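PDB 1ZWX: sphingomyelinase-c from Listeria ivanovii, which belongs to the endonuclease/exonuclease/phosphatase family and folds as a single chain around the paired beta sheets of the DNase I-like clan. Local coordinates for residues 30-35 / 58-63; 187-192 / 257-262; 211-216 / 251-256. All coordinates share one frame; numbering follows the deposited sequence.

Contact 1. Residues 30-35 / 58-63; sequences GQMHRA and TSASHR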
# COMPACT_ATOMS: atom_id res chain seq x y z
N GLY A 30 -9.30 3.20 -17.01
CA GLY A 30 -9.80 4.37 -16.30
C GLY A 30 -8.80 5.05 -15.38
O GLY A 30 -9.23 5.77 -14.48
N GLN A 31 -7.50 4.83 -15.60
CA GLN A 31 -6.43 5.32 -14.71
C GLN A 31 -6.49 6.84 -14.47
O GLN A 31 -6.46 7.30 -13.31
CB GLN A 31 -5.02 4.91 -15.23
CG GLN A 31 -4.79 3.36 -15.20
CD GLN A 31 -5.04 2.69 -16.55
OE1 GLN A 31 -6.10 2.87 -17.14
NE2 GLN A 31 -4.07 1.85 -17.00
N MET A 32 -6.54 7.62 -15.54
CA MET A 32 -6.59 9.08 -15.38
C MET A 32 -7.83 9.58 -14.64
O MET A 32 -7.74 10.51 -13.82
CB MET A 32 -6.47 9.78 -16.74
CG MET A 32 -5.17 9.50 -17.45
SD MET A 32 -3.67 10.06 -16.62
CE MET A 32 -3.83 11.84 -16.47
N HIS A 33 -8.97 8.97 -14.91
CA HIS A 33 -10.20 9.40 -14.31
C HIS A 33 -10.26 8.97 -12.82
O HIS A 33 -10.76 9.71 -11.95
CB HIS A 33 -11.38 8.84 -15.07
CG HIS A 33 -12.71 9.28 -14.53
ND1 HIS A 33 -13.03 10.60 -14.31
CD2 HIS A 33 -13.80 8.56 -14.18
CE1 HIS A 33 -14.26 10.68 -13.84
NE2 HIS A 33 -14.75 9.46 -13.76
N ARG A 34 -9.72 7.79 -12.55
CA ARG A 34 -9.75 7.26 -11.19
C ARG A 34 -8.79 8.04 -10.31
O ARG A 34 -9.02 8.14 -9.11
CB ARG A 34 -9.49 5.76 -11.15
CG ARG A 34 -10.70 4.92 -11.60
CD ARG A 34 -10.48 3.41 -11.35
NE ARG A 34 -9.47 2.86 -12.25
CZ ARG A 34 -8.28 2.38 -11.87
NH1 ARG A 34 -7.94 2.33 -10.59
NH2 ARG A 34 -7.44 1.93 -12.79
N ALA A 35 -7.73 8.61 -10.90
CA ALA A 35 -6.84 9.51 -10.18
C ALA A 35 -7.61 10.73 -9.63
O ALA A 35 -7.22 11.28 -8.58
CB ALA A 35 -5.67 9.97 -11.07
N THR A 58 2.94 6.68 -15.03
CA THR A 58 3.57 7.96 -14.76
C THR A 58 2.55 9.11 -14.64
O THR A 58 2.54 9.84 -13.64
CB THR A 58 4.65 8.26 -15.83
OG1 THR A 58 5.69 7.29 -15.71
CG2 THR A 58 5.23 9.63 -15.62
N SER A 59 1.68 9.27 -15.64
CA SER A 59 0.70 10.37 -15.67
C SER A 59 -0.41 10.28 -14.64
O SER A 59 -0.71 11.29 -13.99
CB SER A 59 0.07 10.53 -17.07
OG SER A 59 1.09 10.74 -18.02
N ALA A 60 -1.03 9.11 -14.50
CA ALA A 60 -2.14 8.96 -13.57
C ALA A 60 -1.64 9.11 -12.12
O ALA A 60 -2.35 9.65 -11.28
CB ALA A 60 -2.83 7.62 -13.75
N SER A 61 -0.43 8.62 -11.86
CA SER A 61 0.13 8.67 -10.49
C SER A 61 0.50 10.12 -10.18
O SER A 61 0.16 10.61 -9.11
CB SER A 61 1.36 7.77 -10.40
OG SER A 61 0.94 6.42 -10.60
N HIS A 62 1.14 10.80 -11.13
CA HIS A 62 1.39 12.24 -10.98
C HIS A 62 0.09 13.01 -10.74
O HIS A 62 0.01 13.82 -9.81
CB HIS A 62 2.17 12.80 -12.16
CG HIS A 62 2.35 14.29 -12.13
ND1 HIS A 62 1.53 15.15 -12.84
CD2 HIS A 62 3.23 15.07 -11.45
CE1 HIS A 62 1.92 16.40 -12.61
NE2 HIS A 62 2.95 16.38 -11.78
N ARG A 63 -0.94 12.71 -11.52
CA ARG A 63 -2.23 13.34 -11.27
C ARG A 63 -2.78 13.09 -9.87
O ARG A 63 -3.25 14.05 -9.18
CB ARG A 63 -3.27 12.96 -12.33
CG ARG A 63 -4.61 13.62 -12.05
CD ARG A 63 -5.66 13.26 -13.05
NE ARG A 63 -5.47 14.03 -14.27
CZ ARG A 63 -6.35 14.06 -15.27
NH1 ARG A 63 -7.48 13.37 -15.19
NH2 ARG A 63 -6.09 14.78 -16.35
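Met32 holds CG anti to the carbonyl carbon, beside the backbone N (chi1 -62°), and further bends at chi2 and chi3 curl the thioether across to the neighbouring helix. Arg63 comes the other way with CG anti to the backbone N, runs extended through chi2 and bends at chi3 (-78°), so that the two side chains cross at about a right angle. Met32 CE then lies over one face of the guanidinium, offset toward its rim and 3.5 Å from Arg63 NE. Behind the methyl, Met32 SD sits against the first turn of helix 58-67, 3.5 Å from Ala60 N, with Ser59 CB alongside. At one end of the guanidinium, Arg63 NH1 donates a hydrogen bond to Met32 O at 3.2 Å. This bond is bent, and the donor stands above the carbonyl plane, so it is unlikely to be strong. The same NH1 forms a salt bridge with Asp36 one turn on, which would help hold the guanidinium in place.

Small residues let the backbones come close. Ala60 CB points at the first turn of helix 31-39 and rests 3.7 Å from Gln31 O, while Ala35 CB, one turn later, approaches Ala60 O at 3.3 Å and also supports the aliphatic part of Arg63. Here the helix axes run 8.4 Å apart and nearly parallel, at 7°. Helix 31-39 lies in the beta-alpha-beta connection between the parallel neighbouring strands 12-20 and 49-55, and helix 58-67 follows directly on the second of them; on the other flank of helix 31-39, Arg34 packs on Leu20 of strand 12-20 and on Trp274 of strand 274-278.

Contact 2. Residues 187-192 / 257-262; sequences DEIIFI and ARPHSW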
# COMPACT_ATOMS: atom_id res chain seq x y z
N ASP A 187 10.58 4.27 22.45
CA ASP A 187 9.41 5.02 22.88
C ASP A 187 8.75 5.75 21.69
O ASP A 187 7.79 6.47 21.88
CB ASP A 187 9.71 6.01 24.03
CG ASP A 187 10.84 6.96 23.72
OD1 ASP A 187 11.19 7.16 22.53
OD2 ASP A 187 11.39 7.57 24.67
N GLU A 188 9.22 5.49 20.47
CA GLU A 188 8.56 6.02 19.27
C GLU A 188 7.85 4.92 18.45
O GLU A 188 8.35 3.80 18.36
CB GLU A 188 9.58 6.77 18.43
CG GLU A 188 10.10 7.99 19.15
CD GLU A 188 11.18 8.75 18.40
OE1 GLU A 188 11.84 9.55 19.07
OE2 GLU A 188 11.39 8.60 17.16
N ILE A 189 6.70 5.25 17.86
CA ILE A 189 5.88 4.26 17.17
C ILE A 189 6.31 4.08 15.70
O ILE A 189 6.68 5.03 15.03
CB ILE A 189 4.39 4.61 17.28
CG1 ILE A 189 3.50 3.45 16.77
CG2 ILE A 189 4.08 5.98 16.56
CD1 ILE A 189 2.03 3.45 17.24
N ILE A 190 6.26 2.81 15.24
CA ILE A 190 6.54 2.46 13.84
C ILE A 190 5.32 1.71 13.30
O ILE A 190 4.82 0.74 13.92
CB ILE A 190 7.80 1.58 13.68
CG1 ILE A 190 8.99 2.20 14.39
CG2 ILE A 190 8.09 1.30 12.18
CD1 ILE A 190 10.23 1.32 14.36
N PHE A 191 4.84 2.19 12.15
CA PHE A 191 3.76 1.53 11.42
C PHE A 191 4.35 0.93 10.14
O PHE A 191 5.31 1.46 9.56
CB PHE A 191 2.68 2.52 11.01
CG PHE A 191 1.99 3.22 12.16
CD1 PHE A 191 2.44 4.47 12.58
CD2 PHE A 191 0.86 2.67 12.75
CE1 PHE A 191 1.77 5.15 13.62
CE2 PHE A 191 0.19 3.34 13.78
CZ PHE A 191 0.65 4.60 14.19
N ILE A 192 3.79 -0.20 9.74
CA ILE A 192 4.22 -0.89 8.51
C ILE A 192 2.91 -1.23 7.82
O ILE A 192 2.09 -1.95 8.35
CB ILE A 192 5.06 -2.19 8.76
CG1 ILE A 192 6.32 -1.92 9.59
CG2 ILE A 192 5.48 -2.84 7.39
CD1 ILE A 192 6.96 -3.27 10.14
N ALA A 257 6.87 1.80 20.36
CA ALA A 257 5.70 2.26 21.11
C ALA A 257 4.40 1.80 20.51
O ALA A 257 4.25 1.72 19.28
CB ALA A 257 5.70 3.79 21.23
N ARG A 258 3.43 1.52 21.38
CA ARG A 258 2.14 0.97 20.97
C ARG A 258 0.99 1.73 21.58
O ARG A 258 1.10 2.22 22.69
CB ARG A 258 2.05 -0.53 21.33
CG ARG A 258 3.01 -1.41 20.45
CD ARG A 258 2.88 -2.91 20.67
NE ARG A 258 4.06 -3.50 21.30
CZ ARG A 258 4.15 -4.78 21.63
NH1 ARG A 258 3.15 -5.60 21.40
NH2 ARG A 258 5.26 -5.24 22.20
N PRO A 259 -0.13 1.85 20.85
CA PRO A 259 -1.39 2.34 21.43
C PRO A 259 -2.05 1.29 22.33
O PRO A 259 -1.63 0.13 22.33
CB PRO A 259 -2.28 2.56 20.21
CG PRO A 259 -1.74 1.61 19.17
CD PRO A 259 -0.26 1.58 19.40
N HIS A 260 -3.08 1.70 23.07
CA HIS A 260 -3.87 0.78 23.89
C HIS A 260 -4.63 -0.16 22.97
O HIS A 260 -4.81 -1.33 23.28
CB HIS A 260 -4.89 1.57 24.74
CG HIS A 260 -4.27 2.37 25.84
ND1 HIS A 260 -4.57 2.16 27.17
CD2 HIS A 260 -3.37 3.38 25.82
CE1 HIS A 260 -3.88 3.00 27.92
NE2 HIS A 260 -3.14 3.75 27.12
N SER A 261 -5.03 0.36 21.82
CA SER A 261 -5.89 -0.35 20.91
C SER A 261 -5.50 0.08 19.47
O SER A 261 -5.49 1.27 19.19
CB SER A 261 -7.31 0.09 21.22
OG SER A 261 -8.26 -0.77 20.66
N TRP A 262 -5.17 -0.87 18.60
CA TRP A 262 -4.96 -0.58 17.15
C TRP A 262 -5.83 -1.50 16.29
O TRP A 262 -5.91 -2.72 16.54
CB TRP A 262 -3.50 -0.75 16.77
CG TRP A 262 -3.21 -0.52 15.32
CD1 TRP A 262 -2.89 -1.48 14.39
CD2 TRP A 262 -3.17 0.74 14.64
NE1 TRP A 262 -2.65 -0.89 13.18
CE2 TRP A 262 -2.82 0.47 13.29
CE3 TRP A 262 -3.40 2.07 15.04
CZ2 TRP A 262 -2.71 1.48 12.34
CZ3 TRP A 262 -3.28 3.08 14.10
CH2 TRP A 262 -2.94 2.78 12.75
O HOH W 1 5.72 0.67 17.29
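The methyl group of Ala257 is a bump that points at the backbone just ahead of strand 189-193 and fits beside Asp187 and Ile189: its CB lies 3.5 Å from Asp187 O, while its other flank faces Ile189 CB. Just beside it the backbone is tied, Ala257 N donating to Glu188 O at 3.2 Å. The N-H points well at the oxygen (159°), although it arrives from above the carbonyl plane. Ile189 is the answering projection. With CG1 anti to the backbone N, its longer branch reaches over the Ala257 carbonyl, CG1 lying 3.1 Å from Ala257 O, and its tip CD1 meets Pro259 CD at 3.7 Å, the two side chains crossing nearly at right angles. A water bridges the two segments next to this carbonyl, accepting from Ile190 N and probably donating to Ala257 O at 2.7 Å.

In this DNase I-like two-sheet fold, strand 189-193 belongs to one sheet and strand 262-266 to the other, and residues 257-261 are the latter part of the loop passing from strand 248-252 of the first sheet to the second. The aromatic residues meet between the sheets. Phe191 CE2 presses over one face of the Trp262 six-membered ring toward its rim, 3.3 Å from Trp262 CH2. The rings slant against each other, their planes 48° apart. Ile189 CG1 lies over a face of the Phe191 ring, and Phe11 meets that ring nearly parallel. The indole nitrogen of Trp262 is fixed separately, by a hydrogen bond from NE1 to Ile250 O in the edge strand 248-252.

Contact 3. Residues 211-216 / 251-256; sequences LLNVSS and FVENGH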
# COMPACT_ATOMS: atom_id res chain seq x y z
N LEU A 211 8.16 -12.31 11.09
CA LEU A 211 9.22 -11.75 10.24
C LEU A 211 9.22 -10.21 10.28
O LEU A 211 10.28 -9.60 10.19
CB LEU A 211 9.02 -12.19 8.79
CG LEU A 211 9.33 -13.67 8.48
CD1 LEU A 211 8.78 -14.09 7.10
CD2 LEU A 211 10.81 -13.87 8.52
N LEU A 212 8.04 -9.63 10.34
CA LEU A 212 7.88 -8.15 10.47
C LEU A 212 7.86 -7.70 11.93
O LEU A 212 7.91 -6.48 12.21
CB LEU A 212 6.56 -7.69 9.84
CG LEU A 212 6.44 -7.73 8.30
CD1 LEU A 212 5.09 -7.18 7.90
CD2 LEU A 212 7.59 -6.96 7.61
N ASN A 213 7.76 -8.67 12.85
CA ASN A 213 7.64 -8.37 14.29
C ASN A 213 6.40 -7.50 14.60
O ASN A 213 6.51 -6.41 15.16
CB ASN A 213 8.94 -7.71 14.80
CG ASN A 213 9.00 -7.61 16.33
OD1 ASN A 213 9.61 -6.68 16.90
ND2 ASN A 213 8.34 -8.53 16.99
N VAL A 214 5.23 -7.98 14.20
CA VAL A 214 3.98 -7.25 14.37
C VAL A 214 2.94 -8.23 14.90
O VAL A 214 3.15 -9.44 14.83
CB VAL A 214 3.49 -6.60 13.02
CG1 VAL A 214 4.54 -5.63 12.48
CG2 VAL A 214 3.17 -7.67 11.96
N SER A 215 1.82 -7.71 15.40
CA SER A 215 0.65 -8.52 15.76
C SER A 215 -0.56 -8.10 14.96
O SER A 215 -0.58 -7.01 14.38
CB SER A 215 0.32 -8.42 17.26
OG SER A 215 1.48 -8.74 18.00
N SER A 216 -1.57 -8.97 14.95
CA SER A 216 -2.83 -8.65 14.28
C SER A 216 -3.48 -7.46 14.99
O SER A 216 -3.43 -7.40 16.24
CB SER A 216 -3.77 -9.83 14.34
OG SER A 216 -3.27 -10.90 13.56
N PHE A 251 0.03 -2.33 10.20
CA PHE A 251 0.45 -2.92 11.48
C PHE A 251 1.22 -1.92 12.31
O PHE A 251 1.80 -1.00 11.80
CB PHE A 251 1.44 -4.07 11.23
CG PHE A 251 0.84 -5.28 10.54
CD1 PHE A 251 1.34 -5.68 9.29
CD2 PHE A 251 -0.17 -6.04 11.14
CE1 PHE A 251 0.82 -6.85 8.62
CE2 PHE A 251 -0.72 -7.18 10.49
CZ PHE A 251 -0.21 -7.59 9.22
N VAL A 252 1.29 -2.20 13.61
CA VAL A 252 2.19 -1.52 14.52
C VAL A 252 3.33 -2.47 14.84
O VAL A 252 3.10 -3.65 15.15
CB VAL A 252 1.44 -1.12 15.82
CG1 VAL A 252 2.45 -0.58 16.83
CG2 VAL A 252 0.36 -0.08 15.51
N GLU A 253 4.56 -1.98 14.76
CA GLU A 253 5.71 -2.81 15.07
C GLU A 253 5.84 -3.06 16.59
O GLU A 253 5.68 -2.13 17.39
CB GLU A 253 6.97 -2.20 14.50
CG GLU A 253 8.09 -3.24 14.13
CD GLU A 253 9.17 -3.39 15.21
OE1 GLU A 253 9.14 -2.66 16.22
OE2 GLU A 253 10.08 -4.22 15.02
N ASN A 254 6.18 -4.31 16.97
CA ASN A 254 6.08 -4.73 18.38
C ASN A 254 7.21 -4.28 19.29
O ASN A 254 7.03 -4.22 20.51
CB ASN A 254 5.87 -6.26 18.53
CG ASN A 254 4.42 -6.69 18.25
OD1 ASN A 254 3.48 -5.91 18.33
ND2 ASN A 254 4.25 -7.97 17.91
N GLY A 255 8.37 -3.98 18.74
CA GLY A 255 9.48 -3.59 19.60
C GLY A 255 9.47 -2.10 19.98
O GLY A 255 10.33 -1.64 20.72
N HIS A 256 8.49 -1.36 19.47
CA HIS A 256 8.44 0.09 19.64
C HIS A 256 7.11 0.49 20.23
O HIS A 256 6.30 -0.37 20.58
CB HIS A 256 8.73 0.77 18.31
CG HIS A 256 10.13 0.60 17.85
ND1 HIS A 256 10.61 -0.61 17.40
CD2 HIS A 256 11.17 1.45 17.82
CE1 HIS A 256 11.88 -0.48 17.07
NE2 HIS A 256 12.25 0.76 17.32
O HOH W 2 -0.77 -4.22 14.35
O HOH W 3 1.75 -5.14 16.68
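Three hydrogen bonds grip the oxygen of a water set between the segments: it accepts from Ser215 N and donates to Val252 O and to Asn254 OD1, each of these two at 2.5 Å from it. A second water joins Ser215 O to Val252 N. Direct bonds complete the seam. Asn254 N points nearly along the C=O axis of Asn213 O at 2.8 Å, and Asn254 ND2 donates to Ser215 OG at 2.9 Å, the hydroxyl lying close to the amide plane of Asn254.

Beside these polar links, Val214 CG2 sits over the face of the Phe251 ring, 3.7 Å from its centroid in a CH-pi contact. The residues that follow helix 203-212 are thereby fastened to the edge strand 248-252 and to the type I turn from Glu253 to His256. Within that turn Glu253 OE1 accepts from Gly255 N and from His256 ND1, the latter at 2.8 Å, while OE2 is held by Gln176 NE2. So many donors are consistent with an ionised carboxylate, and His256, whose NE2 is hydrogen-bonded to Ile184 O, may carry the matching positive charge.

Contacts 2 and 3 are neighbours, their centres about 9 Å apart, and each contributes one of two paired strands, contact 2 189-193 and contact 3 248-252, where Ile190 O probably accepts from Glu253 N and Ile192 O from Phe251 N. Contact 1 stands across the chain's centre, its centre about 33 Å from theirs; its helices connect to strands 12-20 and 49-55 of the other sheet, which contact 2 also reaches through Trp262. Each is partly buried, and only contact 2 has exposed residues among those that touch. Contact 1 joins helices through a thioether, alanines and an arginine; contact 2 sets aromatic packing between sheets; contact 3 is the wettest, bound by amides, waters and a buried carboxylate.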